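Local coordinates for protein prolyl-tRNA synthetase (Naegleria fowleri, PDB 6UYH) that probably attaches proline to its cognate tRNA through an ATP-activated prolyl-adenylate, as a class II aminoacyl-tRNA synthetase, and binds halofuginone, at residues A[219-223]-A[235-239]. Numbering follows the deposited sequence.
Sequences YTTTV and QGGTS. With ANP (phosphoaminophosphonic acid-adenylate ester), chain C.
A two-glycine beta bulge interrupts the pairing of strands 219-223 and 235-239, neighbours in an antiparallel hairpin (154° between axes, closest approach 4.8 Å). G236 and G237 together lie opposite the single residue V223, a classic bulge: G236 N donates to V223 O (2.8 Å), and V223 N makes a weak bond to G237 O (3.3 Å). G236 (phi/psi -91/-13) has to be small, since a CB would clash with V223 O; G237 (166/158) adopts a backbone conformation that suits glycine. Beyond the bulge the register is regular. T221 and S239 form a hydrogen-bonded pair (N to O 2.9 Å both ways), and T221, in rotamer p, also gives OG1 to S239 O (2.8 Å); their side chains face helix 177-198, where S239 OG bonds to V184 O. T222 and T238 form the next, non-hydrogen-bonded pair (CA-CA 4.7 Å); water 1 joins T222 OG1 (2.8 Å), itself bonded to E224, to T238 OG1 (3.1 Å). In this class II core, ANP O2' donates to Q235 O (3.0 Å), while T238 OG1, rotamer m, is hydrogen-bonded to ANP O3' (2.6 Å). A backbone carbonyl before the bulge and a threonine hydroxyl after it thus recognise both ribose hydroxyls of the nucleotide.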
loop_
_atom_site.group_PDB
_atom_site.type_symbol
_atom_site.label_atom_id
_atom_site.label_comp_id
_atom_site.label_asym_id
_atom_site.label_seq_id
_atom_site.Cartn_x
_atom_site.Cartn_y
_atom_site.Cartn_z
ATOM N N TYR A 219 17.617 -12.372 -20.130
ATOM C CA TYR A 219 16.817 -11.705 -21.147
ATOM C C TYR A 219 15.692 -10.937 -20.471
ATOM O O TYR A 219 15.257 -11.287 -19.370
ATOM C CB TYR A 219 16.254 -12.690 -22.177
ATOM C CG TYR A 219 15.263 -13.707 -21.645
ATOM C CD1 TYR A 219 15.672 -14.999 -21.316
ATOM C CD2 TYR A 219 13.918 -13.391 -21.507
ATOM C CE1 TYR A 219 14.771 -15.941 -20.846
ATOM C CE2 TYR A 219 13.010 -14.322 -21.021
ATOM C CZ TYR A 219 13.442 -15.590 -20.700
ATOM O OH TYR A 219 12.542 -16.514 -20.234
ATOM N N THR A 220 15.228 -9.884 -21.148
ATOM C CA THR A 220 14.214 -8.974 -20.630
ATOM C C THR A 220 13.045 -8.922 -21.601
ATOM O O THR A 220 13.249 -8.731 -22.808
ATOM C CB THR A 220 14.797 -7.568 -20.438
ATOM O OG1 THR A 220 15.801 -7.599 -19.419
ATOM C CG2 THR A 220 13.714 -6.577 -20.038
ATOM N N THR A 221 11.830 -9.092 -21.083
ATOM C CA THR A 221 10.634 -8.917 -21.895
ATOM C C THR A 221 9.918 -7.646 -21.455
ATOM O O THR A 221 10.084 -7.180 -20.323
ATOM C CB THR A 221 9.677 -10.130 -21.805
ATOM O OG1 THR A 221 9.129 -10.239 -20.479
ATOM C CG2 THR A 221 10.414 -11.428 -22.175
ATOM N N THR A 222 9.144 -7.067 -22.376
ATOM C CA THR A 222 8.475 -5.797 -22.131
ATOM C C THR A 222 7.107 -5.813 -22.797
ATOM O O THR A 222 6.884 -6.556 -23.753
ATOM C CB THR A 222 9.328 -4.620 -22.674
ATOM O OG1 THR A 222 8.646 -3.380 -22.478
ATOM C CG2 THR A 222 9.619 -4.796 -24.163
ATOM N N VAL A 223 6.181 -5.009 -22.273
ATOM C CA VAL A 223 4.984 -4.620 -23.018
ATOM C C VAL A 223 5.177 -3.172 -23.454
ATOM O O VAL A 223 5.325 -2.272 -22.617
ATOM C CB VAL A 223 3.691 -4.801 -22.204
ATOM C CG1 VAL A 223 3.311 -6.284 -22.153
ATOM C CG2 VAL A 223 3.833 -4.245 -20.774
ATOM N N GLN A 235 7.686 2.332 -22.563
ATOM C CA GLN A 235 7.956 1.016 -21.999
ATOM C C GLN A 235 7.020 0.790 -20.819
ATOM O O GLN A 235 7.144 1.451 -19.779
ATOM C CB GLN A 235 9.428 0.923 -21.601
ATOM C CG GLN A 235 10.395 0.780 -22.791
ATOM C CD GLN A 235 10.436 2.008 -23.718
ATOM O OE1 GLN A 235 10.776 3.113 -23.292
ATOM N NE2 GLN A 235 10.092 1.807 -24.989
ATOM N N GLY A 236 6.061 -0.129 -20.979
ATOM C CA GLY A 236 4.928 -0.169 -20.074
ATOM C C GLY A 236 5.060 -1.046 -18.852
ATOM O O GLY A 236 4.251 -0.924 -17.935
ATOM N N GLY A 237 6.060 -1.922 -18.805
ATOM C CA GLY A 237 6.208 -2.877 -17.719
ATOM C C GLY A 237 7.226 -3.914 -18.148
ATOM O O GLY A 237 7.453 -4.080 -19.347
ATOM N N THR A 238 7.851 -4.610 -17.208
ATOM C CA THR A 238 9.069 -5.344 -17.520
ATOM C C THR A 238 9.059 -6.687 -16.808
ATOM O O THR A 238 8.700 -6.759 -15.637
ATOM C CB THR A 238 10.290 -4.532 -17.090
ATOM O OG1 THR A 238 10.166 -3.189 -17.581
ATOM C CG2 THR A 238 11.529 -5.129 -17.674
ATOM N N SER A 239 9.482 -7.748 -17.498
ATOM C CA SER A 239 9.565 -9.065 -16.865
ATOM C C SER A 239 10.866 -9.740 -17.298
ATOM O O SER A 239 11.041 -10.055 -18.480
ATOM C CB SER A 239 8.340 -9.909 -17.224
ATOM O OG SER A 239 8.358 -11.160 -16.559
HETATM P PG ANP C . 13.224 3.593 -18.243
HETATM O O1G ANP C . 13.931 3.684 -19.513
HETATM O O2G ANP C . 14.004 4.472 -17.177
HETATM O O3G ANP C . 11.764 4.132 -18.506
HETATM P PB ANP C . 13.903 1.256 -16.495
HETATM O O1B ANP C . 14.812 0.236 -16.996
HETATM O O2B ANP C . 14.698 2.276 -15.623
HETATM N N3B ANP C . 13.107 2.048 -17.697
HETATM P PA ANP C . 12.729 -0.608 -14.619
HETATM O O1A ANP C . 12.922 -1.900 -15.311
HETATM O O2A ANP C . 13.777 -0.403 -13.576
HETATM O O3A ANP C . 12.789 0.627 -15.617
HETATM O "O5'" ANP C . 11.293 -0.398 -13.920
HETATM C "C5'" ANP C . 10.110 -1.218 -14.066
HETATM C "C4'" ANP C . 9.055 -0.365 -14.720
HETATM O "O4'" ANP C . 8.825 0.822 -13.929
HETATM C "C3'" ANP C . 9.471 0.158 -16.086
HETATM O "O3'" ANP C . 9.185 -0.800 -17.098
HETATM C "C2'" ANP C . 8.624 1.424 -16.234
HETATM O "O2'" ANP C . 7.374 1.116 -16.836
HETATM C "C1'" ANP C . 8.476 1.905 -14.776
HETATM N N9 ANP C . 9.325 3.041 -14.443
HETATM C C8 ANP C . 10.690 3.117 -14.553
HETATM N N7 ANP C . 11.197 4.264 -14.174
HETATM C C5 ANP C . 10.084 5.000 -13.783
HETATM C C6 ANP C . 9.942 6.305 -13.280
HETATM N N6 ANP C . 10.965 7.121 -13.019
HETATM N N1 ANP C . 8.688 6.742 -13.024
HETATM C C2 ANP C . 7.661 5.912 -13.234
HETATM N N3 ANP C . 7.676 4.657 -13.686
HETATM C C4 ANP C . 8.926 4.258 -13.949
HETATM O O HOH W 1 9.780 -1.897 -20.386
#